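Side-chain contacts in cystathionine beta-lyase family protein, YNBB B.subtilis ortholog (Clostridium acetobutylicum, PDB 3HVY), which probably acts as a pyridoxal-phosphate-dependent lyase on sulfur-containing amino acids and is putatively involved in aluminium resistance: residues H62-S67 against N72-D77; G106-G111 against G255-K260; E18-L23 against G417-L422; V309-I314 against Q335-N340; K153-K158 against N165-E170. One frame throughout, in Å; residues are numbered along the deposited sequence.

Interaction 1. Residues H62-S67 against N72-D77; sequences HFTNSS and NDIGRD
With chi1 at 179°, Asp73 throws its carboxylate away from its own backbone N and back across to Thr64 and Ser66. These two residues set their hydroxyls between backbone N and carbonyl carbon (chi1 61° for Thr64), and Thr64 OG1 and Ser66 OG thereby face the acid. Thr64 OG1 donates to Asp73 OD1 at 2.6 Å, on the syn side though well tilted from the carboxylate plane, and Ser66 OG donates to Asp73 OD2 at 2.7 Å from above that plane. The acid does a second job. Asp73 is the N-cap of helix 74-87, and its OD1 accepts an almost straight bond from Arg76 N (3.1 Å, 173° at the hydrogen) on the face opposite Thr64 OG1. One carboxylate thus caps the helix and ties down the preceding loop, an economical use of a buried charge that its donors would be expected to stabilise.

Beside this polar centre Thr64 CG2 lies 3.5 Å from Gly75 N and 4.1 Å from Ile74 CG1. Gly75, bare of any side chain, lets the His62 carbonyl come close, with His62 O 3.1 Å from Gly75 CA in a C-H...O contact. The His62 ring turns its edge to Ile74 O, while its ND1 bonds to Ser59 N.

Thr283 joins the network through Asp73 OD2 and Ser66 OG. Helix 287-317 flanks the loop, Tyr291 touching His62 and Met287 touching Thr64, and on the side of the loop away from helix 74-87, Asn65 O accepts from Arg288 NH2 of the second subunit.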
# COMPACT_ATOMS: atom_id res chain seq x y z
N HIS D 62 0.24 -12.58 -10.99
CA HIS D 62 0.53 -11.30 -11.65
C HIS D 62 0.24 -10.12 -10.76
O HIS D 62 0.59 -8.97 -11.13
CB HIS D 62 -0.27 -11.20 -12.96
CG HIS D 62 0.21 -12.16 -13.99
ND1 HIS D 62 -0.34 -13.42 -14.16
CD2 HIS D 62 1.27 -12.09 -14.83
CE1 HIS D 62 0.32 -14.05 -15.10
NE2 HIS D 62 1.32 -13.28 -15.51
N PHE D 63 -0.40 -10.36 -9.60
CA PHE D 63 -0.70 -9.25 -8.66
C PHE D 63 0.49 -9.12 -7.69
O PHE D 63 0.44 -9.43 -6.50
CB PHE D 63 -2.06 -9.40 -7.95
CG PHE D 63 -3.23 -9.69 -8.89
CD1 PHE D 63 -3.26 -9.14 -10.17
CD2 PHE D 63 -4.30 -10.45 -8.47
CE1 PHE D 63 -4.31 -9.39 -11.03
CE2 PHE D 63 -5.37 -10.71 -9.36
CZ PHE D 63 -5.34 -10.14 -10.63
N THR D 64 1.58 -8.64 -8.29
CA THR D 64 2.87 -8.52 -7.67
C THR D 64 2.93 -7.31 -6.71
O THR D 64 2.06 -6.40 -6.69
CB THR D 64 4.00 -8.40 -8.75
OG1 THR D 64 3.78 -7.23 -9.55
CG2 THR D 64 4.05 -9.63 -9.62
N ASN D 65 3.99 -7.38 -5.90
CA ASN D 65 4.33 -6.46 -4.88
C ASN D 65 5.87 -6.25 -4.95
O ASN D 65 6.61 -6.52 -3.98
CB ASN D 65 3.94 -7.10 -3.56
CG ASN D 65 4.03 -6.15 -2.44
OD1 ASN D 65 3.78 -4.96 -2.65
ND2 ASN D 65 4.38 -6.65 -1.22
N SER D 66 6.36 -5.82 -6.11
CA SER D 66 7.81 -5.70 -6.30
C SER D 66 8.40 -4.56 -5.48
O SER D 66 7.70 -3.61 -5.15
CB SER D 66 8.18 -5.51 -7.76
OG SER D 66 7.44 -4.43 -8.33
N SER D 67 9.70 -4.68 -5.19
CA SER D 67 10.48 -3.68 -4.48
C SER D 67 11.77 -3.42 -5.20
O SER D 67 12.17 -4.13 -6.16
CB SER D 67 10.80 -4.15 -3.04
OG SER D 67 11.71 -5.23 -3.04
N ASN D 72 12.44 -8.40 -13.05
CA ASN D 72 11.47 -9.49 -13.31
C ASN D 72 10.12 -9.42 -12.61
O ASN D 72 9.58 -10.45 -12.13
CB ASN D 72 12.08 -10.87 -13.07
CG ASN D 72 11.19 -12.00 -13.63
OD1 ASN D 72 10.56 -11.85 -14.70
ND2 ASN D 72 11.11 -13.12 -12.89
N ASP D 73 9.53 -8.22 -12.58
CA ASP D 73 8.17 -8.06 -12.05
C ASP D 73 7.22 -8.63 -13.12
O ASP D 73 6.95 -7.99 -14.13
CB ASP D 73 7.94 -6.57 -11.78
CG ASP D 73 6.55 -6.26 -11.23
OD1 ASP D 73 5.64 -7.10 -11.39
OD2 ASP D 73 6.36 -5.10 -10.74
N ILE D 74 6.75 -9.86 -12.93
CA ILE D 74 5.94 -10.53 -13.95
C ILE D 74 4.59 -9.87 -14.16
O ILE D 74 4.07 -9.89 -15.27
CB ILE D 74 5.78 -12.08 -13.71
CG1 ILE D 74 4.79 -12.38 -12.55
CG2 ILE D 74 7.15 -12.71 -13.49
CD1 ILE D 74 4.49 -13.82 -12.37
N GLY D 75 4.03 -9.26 -13.10
CA GLY D 75 2.81 -8.49 -13.22
C GLY D 75 2.93 -7.31 -14.17
O GLY D 75 2.13 -7.14 -15.09
N ARG D 76 3.96 -6.53 -13.95
CA ARG D 76 4.27 -5.39 -14.75
C ARG D 76 4.49 -5.78 -16.21
O ARG D 76 3.91 -5.18 -17.12
CB ARG D 76 5.55 -4.79 -14.21
CG ARG D 76 6.06 -3.57 -14.93
CD ARG D 76 7.49 -3.26 -14.53
NE ARG D 76 8.39 -4.31 -14.97
CZ ARG D 76 9.62 -4.53 -14.52
NH1 ARG D 76 10.18 -3.73 -13.65
NH2 ARG D 76 10.30 -5.58 -14.95
N ASP D 77 5.32 -6.79 -16.44
CA ASP D 77 5.67 -7.21 -17.80
C ASP D 77 4.50 -7.83 -18.53
O ASP D 77 4.35 -7.65 -19.72
CB ASP D 77 6.87 -8.16 -17.76
CG ASP D 77 8.13 -7.46 -17.26
OD1 ASP D 77 8.23 -6.19 -17.33
OD2 ASP D 77 9.00 -8.17 -16.76

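Interaction 2. Residues G106-G111 against G255-K260; sequences GAALFG and GYIAGK
Ala108 on helix 106-111 and Ile257 on strand 255-259 mark the nearest passage of the two backbones, their CA atoms 7.0 Å apart. Most of that spacing is spanned by one long side chain from the strand, which meets two short methyl groups on the helix. The strand itself is bonded on both flanks, Gly255 and Ile257 to Arg95 and Phe93, Tyr256 and Ala258 to Gly240 and Ile238, and Ile257 is the residue whose side chain sets out toward the helix.

Ile257 holds CG1 beside its backbone N, opposite the carbonyl carbon (chi1 -61°), and the chain then runs on extended (chi2 179°), which carries CD1 end-on to the helix. This one methyl does all the touching. It sits 4.1 Å from Ala107 CB and 4.1 Å from Ala108 CB, and 3.9 Å from Ala108 N, set between the two consecutive alanines.

The arrangement belongs to the large domain of the fold-type I pyridoxal-phosphate enzymes, a seven-stranded, mostly parallel sheet with helices packed on it. Strand 255-259 is its characteristic antiparallel member, and the loop leading to it from strand 237-241 carries Lys244, the lysine to which the cofactor is covalently joined. Helix 101-111 follows strand 91-95 and lies against one side of that sheet.

Neighbouring apolar groups close in around this methyl. Ile237 of the adjacent strand touches both Ala108 and Ile257, Phe216 also packs on Ala108, and helix 261-271 brings Val271 to Ala107 and Ala267 to Ile257.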
# COMPACT_ATOMS: atom_id res chain seq x y z
N GLY D 106 5.09 13.38 -23.61
CA GLY D 106 6.44 13.92 -23.68
C GLY D 106 7.55 12.89 -23.84
O GLY D 106 8.47 13.10 -24.62
N ALA D 107 7.48 11.79 -23.10
CA ALA D 107 8.48 10.75 -23.16
C ALA D 107 8.47 10.10 -24.57
O ALA D 107 9.52 9.74 -25.12
CB ALA D 107 8.23 9.70 -22.08
N ALA D 108 7.28 9.92 -25.14
CA ALA D 108 7.14 9.35 -26.48
C ALA D 108 7.80 10.27 -27.52
O ALA D 108 8.47 9.80 -28.42
CB ALA D 108 5.69 9.07 -26.84
N LEU D 109 7.66 11.59 -27.34
CA LEU D 109 8.27 12.55 -28.24
C LEU D 109 9.78 12.65 -28.05
O LEU D 109 10.53 12.43 -29.01
CB LEU D 109 7.61 13.92 -28.09
CG LEU D 109 6.09 13.94 -28.41
CD1 LEU D 109 5.44 15.27 -27.93
CD2 LEU D 109 5.90 13.66 -29.90
N PHE D 110 10.24 12.94 -26.83
CA PHE D 110 11.66 13.06 -26.56
C PHE D 110 12.40 11.82 -27.01
O PHE D 110 13.40 11.91 -27.69
CB PHE D 110 11.96 13.31 -25.08
CG PHE D 110 12.00 14.75 -24.71
CD1 PHE D 110 13.12 15.51 -24.99
CD2 PHE D 110 10.93 15.35 -24.08
CE1 PHE D 110 13.17 16.88 -24.67
CE2 PHE D 110 10.97 16.74 -23.77
CZ PHE D 110 12.10 17.48 -24.06
N GLY D 111 11.88 10.66 -26.68
CA GLY D 111 12.59 9.45 -27.01
C GLY D 111 12.83 9.21 -28.49
O GLY D 111 13.84 8.58 -28.87
N GLY D 255 0.63 6.13 -16.61
CA GLY D 255 0.47 6.41 -18.03
C GLY D 255 0.89 5.19 -18.84
O GLY D 255 1.44 4.23 -18.30
N TYR D 256 0.65 5.26 -20.15
CA TYR D 256 1.02 4.21 -21.05
C TYR D 256 1.58 4.79 -22.35
O TYR D 256 1.27 5.92 -22.73
CB TYR D 256 -0.16 3.26 -21.31
CG TYR D 256 -1.24 3.83 -22.22
CD1 TYR D 256 -2.31 4.54 -21.69
CD2 TYR D 256 -1.18 3.65 -23.61
CE1 TYR D 256 -3.27 5.09 -22.53
CE2 TYR D 256 -2.14 4.21 -24.45
CZ TYR D 256 -3.20 4.91 -23.90
OH TYR D 256 -4.19 5.48 -24.68
N ILE D 257 2.46 4.00 -22.96
CA ILE D 257 2.96 4.21 -24.30
C ILE D 257 2.83 2.88 -25.02
O ILE D 257 3.12 1.85 -24.45
CB ILE D 257 4.41 4.68 -24.33
CG1 ILE D 257 4.52 6.00 -23.61
CG2 ILE D 257 4.92 4.75 -25.85
CD1 ILE D 257 5.94 6.58 -23.53
N ALA D 258 2.33 2.90 -26.25
CA ALA D 258 2.10 1.69 -27.02
C ALA D 258 2.40 1.94 -28.49
O ALA D 258 2.17 3.02 -29.03
CB ALA D 258 0.67 1.19 -26.89
N GLY D 259 2.90 0.90 -29.14
CA GLY D 259 3.28 1.00 -30.55
C GLY D 259 4.35 0.01 -30.99
O GLY D 259 4.51 -1.07 -30.41
N LYS D 260 5.07 0.39 -32.03
CA LYS D 260 6.16 -0.40 -32.52
C LYS D 260 7.22 -0.52 -31.46
O LYS D 260 7.51 0.44 -30.79
CB LYS D 260 6.74 0.23 -33.82
CG LYS D 260 5.65 0.23 -34.90
CD LYS D 260 6.08 -0.03 -36.28
CE LYS D 260 4.86 -0.14 -37.23
NZ LYS D 260 4.42 -1.56 -37.51

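Interaction 3. Residues E18-L23 against G417-L422; sequences ERVLEL and GVLIAL
Val20 of helix 18-55 and the leucine pair Leu419 and Leu422 of helix 411-422 form the centre of a helix-helix packing that joins the two ends of the chain. The short segments run roughly antiparallel, at 142° between their directions, with axes 10.3 Å apart at closest approach, so that valine and leucine side chains, not backbones, make the contact.

Val20 works as a fork. Its CG1, opposite the backbone N (chi1 170°), slants across the Leu419 side chain and ends 4.1 Å from Leu419 CD2. Its other branch, CG2, goes to the second leucine, where the two side chains slide past each other in opposing directions and Val20 CG2 stands 4.2 Å from Leu422 CG. The two leucines, three residues and about one turn apart, are bridged by a single valine.

Ile314 of helix 287-317 packs on Leu23 and Leu419, so a third helix closes one side of the interface, and Ile426 beyond helix 411-422 lies on Val20 and Leu23. All four touching residues are buried. The leucines of the two helices meet more loosely, Leu23 CD1 being 4.4 Å from Leu422 CD2.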
# COMPACT_ATOMS: atom_id res chain seq x y z
N GLU D 18 -39.47 21.34 -11.79
CA GLU D 18 -40.25 20.55 -12.75
C GLU D 18 -39.82 20.80 -14.19
O GLU D 18 -39.85 19.89 -14.98
CB GLU D 18 -41.74 20.87 -12.65
CG GLU D 18 -42.46 20.34 -11.40
CD GLU D 18 -42.79 18.83 -11.48
OE1 GLU D 18 -42.35 18.14 -12.44
OE2 GLU D 18 -43.50 18.35 -10.56
N ARG D 19 -39.42 22.04 -14.52
CA ARG D 19 -38.99 22.31 -15.87
C ARG D 19 -37.77 21.46 -16.19
O ARG D 19 -37.68 20.88 -17.28
CB ARG D 19 -38.69 23.81 -16.07
CG ARG D 19 -38.41 24.24 -17.53
N VAL D 20 -36.82 21.40 -15.26
CA VAL D 20 -35.63 20.59 -15.47
C VAL D 20 -35.99 19.09 -15.56
O VAL D 20 -35.45 18.33 -16.42
CB VAL D 20 -34.54 20.88 -14.42
CG1 VAL D 20 -33.41 19.83 -14.53
CG2 VAL D 20 -33.97 22.28 -14.65
N LEU D 21 -36.90 18.65 -14.70
CA LEU D 21 -37.33 17.25 -14.80
C LEU D 21 -38.05 16.95 -16.11
O LEU D 21 -37.94 15.83 -16.65
CB LEU D 21 -38.18 16.86 -13.58
CG LEU D 21 -37.41 16.84 -12.25
CD1 LEU D 21 -38.35 16.74 -11.09
CD2 LEU D 21 -36.37 15.74 -12.23
N GLU D 22 -38.76 17.91 -16.67
CA GLU D 22 -39.39 17.66 -17.97
C GLU D 22 -38.29 17.53 -19.05
O GLU D 22 -38.39 16.71 -19.92
CB GLU D 22 -40.41 18.75 -18.34
N LEU D 23 -37.25 18.36 -18.99
CA LEU D 23 -36.16 18.29 -19.98
C LEU D 23 -35.45 16.93 -19.87
O LEU D 23 -35.08 16.32 -20.89
CB LEU D 23 -35.19 19.45 -19.77
CG LEU D 23 -35.74 20.81 -20.14
CD1 LEU D 23 -34.75 21.92 -19.84
CD2 LEU D 23 -36.15 20.83 -21.61
N GLY D 417 -25.52 14.91 -11.86
CA GLY D 417 -24.67 16.09 -11.86
C GLY D 417 -25.15 17.13 -12.83
O GLY D 417 -25.22 18.31 -12.49
N VAL D 418 -25.52 16.70 -14.05
CA VAL D 418 -26.02 17.66 -15.03
C VAL D 418 -27.33 18.31 -14.58
O VAL D 418 -27.52 19.51 -14.76
CB VAL D 418 -26.11 17.03 -16.43
CG1 VAL D 418 -26.81 17.98 -17.46
CG2 VAL D 418 -24.71 16.62 -16.85
N LEU D 419 -28.23 17.51 -13.98
CA LEU D 419 -29.48 18.04 -13.51
C LEU D 419 -29.23 19.05 -12.40
O LEU D 419 -29.84 20.13 -12.40
CB LEU D 419 -30.42 16.94 -13.00
CG LEU D 419 -30.80 15.83 -13.97
CD1 LEU D 419 -31.83 14.89 -13.29
CD2 LEU D 419 -31.33 16.39 -15.32
N ILE D 420 -28.33 18.72 -11.48
CA ILE D 420 -28.00 19.64 -10.41
C ILE D 420 -27.41 20.91 -11.00
O ILE D 420 -27.86 22.00 -10.71
CB ILE D 420 -27.04 19.02 -9.38
CG1 ILE D 420 -27.79 17.96 -8.59
CG2 ILE D 420 -26.49 20.09 -8.43
CD1 ILE D 420 -26.86 16.95 -7.89
N ALA D 421 -26.43 20.77 -11.87
CA ALA D 421 -25.84 21.93 -12.50
C ALA D 421 -26.86 22.76 -13.32
O ALA D 421 -26.91 24.00 -13.22
CB ALA D 421 -24.66 21.49 -13.37
N LEU D 422 -27.67 22.10 -14.14
CA LEU D 422 -28.65 22.80 -14.98
C LEU D 422 -29.70 23.57 -14.15
O LEU D 422 -30.16 24.63 -14.56
CB LEU D 422 -29.34 21.80 -15.92
CG LEU D 422 -30.42 22.35 -16.88
CD1 LEU D 422 -29.94 23.57 -17.70
CD2 LEU D 422 -30.96 21.20 -17.82

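Interaction 4. Residues V309-I314 against Q335-N340; sequences VFCARI and QAIKFN
Two carbonyls grip NE2 of Gln335, whose amide head rests against Ala312 of the helix: that of Ala336, with Gln335 NE2 to Ala336 O at 3.1 Å and 154° at the hydrogen, and that of Pro324. The other end of the amide is held too, OE1 receiving a hydrogen bond from Arg330 NH1. With its rotation fixed from both ends, this buried polar group can present a defined surface to an apolar neighbour.

A bend at chi2 (56°) folds the Gln335 head back over its own strand and lays one face of the amide against the methyl of Ala312. Ala312 CB approaches Gln335 OE1 to 3.4 Å, and it stands 3.6 Å from Gln335 NE2, a van der Waals contact over the face of the amide, not at its edge. One residue earlier on the helix, Cys311 directs its sulfur at the strand, where Cys311 SG meets Ile337 CD1 at 3.7 Å and Gln335 CG at 4.1 Å. Thiol and isoleucine methyl make the apolar half of the contact, to which Leu405 and Val418 add by touching Cys311.

The helix and strand segments run nearly parallel, 17° apart, their axes 8.5 Å apart at closest approach. This is the familiar layer geometry of a helix laid along a sheet, here helix 287-317 against the five-stranded antiparallel sheet of what corresponds to the small C-terminal domain in fold-type I enzymes.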
# COMPACT_ATOMS: atom_id res chain seq x y z
N VAL D 309 -23.29 12.47 -23.92
CA VAL D 309 -24.38 12.47 -24.90
C VAL D 309 -25.67 12.95 -24.29
O VAL D 309 -26.38 13.72 -24.90
CB VAL D 309 -24.51 11.03 -25.54
CG1 VAL D 309 -25.82 10.87 -26.34
CG2 VAL D 309 -23.25 10.69 -26.44
N PHE D 310 -25.99 12.48 -23.08
CA PHE D 310 -27.16 12.98 -22.34
C PHE D 310 -26.97 14.47 -22.02
O PHE D 310 -27.88 15.30 -22.19
CB PHE D 310 -27.33 12.20 -21.04
CG PHE D 310 -28.37 12.78 -20.11
CD1 PHE D 310 -29.72 12.65 -20.38
CD2 PHE D 310 -28.00 13.52 -19.00
CE1 PHE D 310 -30.67 13.19 -19.52
CE2 PHE D 310 -28.93 14.11 -18.17
CZ PHE D 310 -30.28 13.94 -18.43
N CYS D 311 -25.79 14.85 -21.57
CA CYS D 311 -25.54 16.28 -21.33
C CYS D 311 -25.79 17.14 -22.60
O CYS D 311 -26.45 18.18 -22.56
CB CYS D 311 -24.11 16.46 -20.82
SG CYS D 311 -23.66 18.19 -20.52
N ALA D 312 -25.17 16.74 -23.72
CA ALA D 312 -25.38 17.35 -25.02
C ALA D 312 -26.87 17.58 -25.33
O ALA D 312 -27.25 18.66 -25.74
CB ALA D 312 -24.74 16.43 -26.17
N ARG D 313 -27.69 16.54 -25.19
CA ARG D 313 -29.11 16.67 -25.52
C ARG D 313 -29.86 17.55 -24.55
O ARG D 313 -30.57 18.46 -24.98
CB ARG D 313 -29.84 15.35 -25.65
CG ARG D 313 -31.25 15.50 -26.17
CD ARG D 313 -31.32 16.34 -27.44
NE ARG D 313 -32.61 16.18 -28.15
CZ ARG D 313 -32.98 16.83 -29.25
NH1 ARG D 313 -32.19 17.74 -29.86
NH2 ARG D 313 -34.20 16.62 -29.73
N ILE D 314 -29.68 17.33 -23.24
CA ILE D 314 -30.43 18.13 -22.29
C ILE D 314 -30.03 19.62 -22.32
O ILE D 314 -30.89 20.48 -22.24
CB ILE D 314 -30.42 17.55 -20.86
CG1 ILE D 314 -31.63 18.11 -20.07
CG2 ILE D 314 -29.06 17.81 -20.13
CD1 ILE D 314 -31.74 17.53 -18.59
N GLN D 335 -17.50 16.74 -23.53
CA GLN D 335 -18.67 17.44 -24.00
C GLN D 335 -18.45 18.90 -23.74
O GLN D 335 -18.16 19.27 -22.61
CB GLN D 335 -19.93 17.05 -23.23
CG GLN D 335 -21.21 17.67 -23.80
CD GLN D 335 -21.41 17.35 -25.27
OE1 GLN D 335 -21.37 16.19 -25.65
NE2 GLN D 335 -21.66 18.37 -26.11
N ALA D 336 -18.65 19.72 -24.77
CA ALA D 336 -18.55 21.19 -24.68
C ALA D 336 -19.94 21.82 -24.74
O ALA D 336 -20.84 21.30 -25.42
CB ALA D 336 -17.61 21.75 -25.81
N ILE D 337 -20.13 22.92 -24.02
CA ILE D 337 -21.39 23.61 -23.93
C ILE D 337 -21.07 25.13 -24.07
O ILE D 337 -20.25 25.64 -23.31
CB ILE D 337 -22.06 23.40 -22.56
CG1 ILE D 337 -22.14 21.90 -22.17
CG2 ILE D 337 -23.46 24.12 -22.52
CD1 ILE D 337 -22.53 21.68 -20.70
N LYS D 338 -21.65 25.81 -25.05
CA LYS D 338 -21.43 27.26 -25.23
C LYS D 338 -22.46 28.02 -24.38
O LYS D 338 -23.60 28.19 -24.77
CB LYS D 338 -21.52 27.63 -26.69
CG LYS D 338 -21.13 29.06 -27.03
CD LYS D 338 -21.18 29.35 -28.53
CE LYS D 338 -20.14 28.52 -29.32
NZ LYS D 338 -19.99 28.94 -30.75
N PHE D 339 -22.05 28.47 -23.21
CA PHE D 339 -22.98 29.16 -22.31
C PHE D 339 -23.31 30.58 -22.79
O PHE D 339 -24.40 31.07 -22.53
CB PHE D 339 -22.45 29.14 -20.87
CG PHE D 339 -22.45 27.77 -20.25
CD1 PHE D 339 -23.60 27.26 -19.69
CD2 PHE D 339 -21.33 26.98 -20.30
CE1 PHE D 339 -23.62 26.02 -19.14
CE2 PHE D 339 -21.32 25.74 -19.74
CZ PHE D 339 -22.47 25.25 -19.16
N ASN D 340 -22.37 31.22 -23.49
CA ASN D 340 -22.52 32.59 -24.02
C ASN D 340 -22.74 33.60 -22.91
O ASN D 340 -23.36 34.65 -23.14
CB ASN D 340 -23.66 32.71 -25.04
CG ASN D 340 -23.25 32.34 -26.44
OD1 ASN D 340 -22.17 32.73 -26.91
ND2 ASN D 340 -24.12 31.58 -27.13

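Interaction 5. Residues K153-K158 against N165-E170; sequences KMVDLK and NTVKEE
A beta-alpha-beta crossover contains this contact: strand 151-154, at the edge of the large sheet, leads through a loop to helix 164-173, and the chain then enters parallel strand 177-183, with strand 118-121 lying between the two. The helix packs back on the strand and its continuation through a salt bridge at one end and an apolar patch at the other.

Lys153 and Glu170 reach for each other from opposite directions. The lysine chain is extended beyond CG, whereas that of Glu170 bends at chi2 (-70°), which turns its carboxylate back to the ammonium group. Lys153 NZ donates to Glu170 OE1 at 2.9 Å, on the syn side and 26° out of the carboxylate plane. The aliphatic part of the lysine follows, with Lys153 CD 3.6 Å from Glu170 OE1. Asp174, just beyond the helix, forms a salt bridge with the same NZ and is its stronger partner.

Val155 supplies the apolar patch. Its CG1 lies 3.9 Å from Thr166 CG2 as the two side chains slide past each other, and its other branch reaches the next helical residue, with Val155 CG2 4.3 Å from Val167 CG2. Thr166 keeps its hydroxyl for Asp163, leaving its CB and CG2 to the valine. Met120 of strand 118-121 touches Val155, Val167 and Glu170 and fills in beneath the helix.

Two carboxylates round one ammonium should favour its protonated form, while partial exposure of Lys153 and Glu170 probably lets solvent screen the attraction.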
# COMPACT_ATOMS: atom_id res chain seq x y z
N LYS D 153 7.29 22.26 -36.44
CA LYS D 153 6.37 22.87 -37.39
C LYS D 153 4.98 22.53 -36.92
O LYS D 153 4.76 21.44 -36.39
CB LYS D 153 6.54 22.38 -38.83
CG LYS D 153 7.80 22.82 -39.47
CD LYS D 153 8.05 22.21 -40.87
CE LYS D 153 9.13 23.04 -41.61
NZ LYS D 153 9.57 22.52 -42.94
N MSE D 154 4.04 23.42 -37.21
CA MSE D 154 2.67 23.19 -36.88
C MSE D 154 1.75 23.57 -38.04
O MSE D 154 1.90 24.63 -38.65
CB MSE D 154 2.36 23.95 -35.61
CG MSE D 154 1.01 23.63 -35.10
SE MSE D 154 -0.02 25.21 -35.25
CE MSE D 154 0.74 25.56 -33.52
N VAL D 155 0.84 22.68 -38.40
CA VAL D 155 -0.04 22.88 -39.55
C VAL D 155 -1.41 23.23 -38.97
O VAL D 155 -2.04 22.43 -38.28
CB VAL D 155 -0.13 21.66 -40.52
CG1 VAL D 155 -1.00 21.97 -41.78
CG2 VAL D 155 1.29 21.14 -40.97
N ASP D 156 -1.84 24.46 -39.23
CA ASP D 156 -3.16 24.90 -38.80
C ASP D 156 -4.24 24.13 -39.52
O ASP D 156 -4.08 23.68 -40.68
CB ASP D 156 -3.35 26.39 -39.08
CG ASP D 156 -2.76 27.23 -38.01
OD1 ASP D 156 -3.11 27.00 -36.83
OD2 ASP D 156 -1.94 28.10 -38.37
N LEU D 157 -5.36 24.00 -38.85
CA LEU D 157 -6.53 23.43 -39.51
C LEU D 157 -6.93 24.37 -40.65
O LEU D 157 -6.63 25.55 -40.64
CB LEU D 157 -7.67 23.27 -38.53
CG LEU D 157 -7.45 22.25 -37.40
CD1 LEU D 157 -8.59 22.38 -36.36
CD2 LEU D 157 -7.32 20.81 -37.89
N LYS D 158 -7.54 23.80 -41.68
CA LYS D 158 -8.04 24.58 -42.80
C LYS D 158 -9.51 24.20 -42.90
O LYS D 158 -9.83 23.01 -43.00
CB LYS D 158 -7.28 24.23 -44.08
CG LYS D 158 -7.61 25.12 -45.28
CD LYS D 158 -7.33 24.39 -46.56
CE LYS D 158 -7.60 25.26 -47.77
NZ LYS D 158 -7.60 24.44 -49.02
N ASN D 165 -3.28 18.46 -47.46
CA ASN D 165 -2.42 18.86 -48.54
C ASN D 165 -1.17 19.61 -48.11
O ASN D 165 -0.12 19.43 -48.71
CB ASN D 165 -3.18 19.69 -49.59
CG ASN D 165 -4.14 18.83 -50.44
OD1 ASN D 165 -4.10 17.60 -50.43
ND2 ASN D 165 -5.01 19.51 -51.18
N THR D 166 -1.26 20.46 -47.10
CA THR D 166 -0.06 21.13 -46.59
C THR D 166 0.87 20.14 -45.88
O THR D 166 2.10 20.21 -46.02
CB THR D 166 -0.44 22.25 -45.62
OG1 THR D 166 -1.22 23.20 -46.36
CG2 THR D 166 0.78 22.94 -45.08
N VAL D 167 0.29 19.18 -45.18
CA VAL D 167 1.07 18.12 -44.53
C VAL D 167 1.94 17.38 -45.56
O VAL D 167 3.14 17.17 -45.35
CB VAL D 167 0.17 17.10 -43.85
CG1 VAL D 167 1.03 15.91 -43.29
CG2 VAL D 167 -0.63 17.74 -42.71
N LYS D 168 1.33 17.04 -46.68
CA LYS D 168 2.02 16.36 -47.78
C LYS D 168 3.08 17.20 -48.40
O LYS D 168 4.19 16.71 -48.67
CB LYS D 168 1.00 15.89 -48.83
CG LYS D 168 0.25 14.69 -48.31
CD LYS D 168 -0.96 14.35 -49.15
CE LYS D 168 -0.68 13.35 -50.24
NZ LYS D 168 -1.98 12.86 -50.79
N GLU D 169 2.77 18.47 -48.64
CA GLU D 169 3.76 19.45 -49.14
C GLU D 169 4.98 19.56 -48.20
O GLU D 169 6.11 19.61 -48.61
CB GLU D 169 3.11 20.83 -49.30
CG GLU D 169 2.11 21.02 -50.46
CD GLU D 169 1.43 22.40 -50.42
N GLU D 170 4.73 19.59 -46.90
CA GLU D 170 5.81 19.61 -45.92
C GLU D 170 6.63 18.33 -45.97
O GLU D 170 7.85 18.36 -45.95
CB GLU D 170 5.25 19.80 -44.51
CG GLU D 170 4.75 21.19 -44.28
CD GLU D 170 5.89 22.22 -44.22
OE1 GLU D 170 7.08 21.85 -44.27
OE2 GLU D 170 5.58 23.41 -44.08

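In the fold
Interactions 3 and 4 form one continuous core: Ile314, at the end of 309-314, packs on Leu23, Val418, Leu419 and Leu422, so helices 18-55, 287-317 and 411-422 interlock through that residue beside the antiparallel sheet. Interactions 2 and 5 instead belong to the large sheet, with centres about 23 Å apart; the first is buried and purely apolar, the second, partly exposed at an edge strand, joins a salt bridge to a small apolar patch. Interaction 1 lies about 43 Å, centre to centre, from interaction 4, across the chain's centre, in a loop that meets other subunits. There hydroxyls and a capping carboxylate dominate over hydrocarbon packing, while in interaction 4 a buried amide, bonded to groups other than the helix, lends its face to apolar packing.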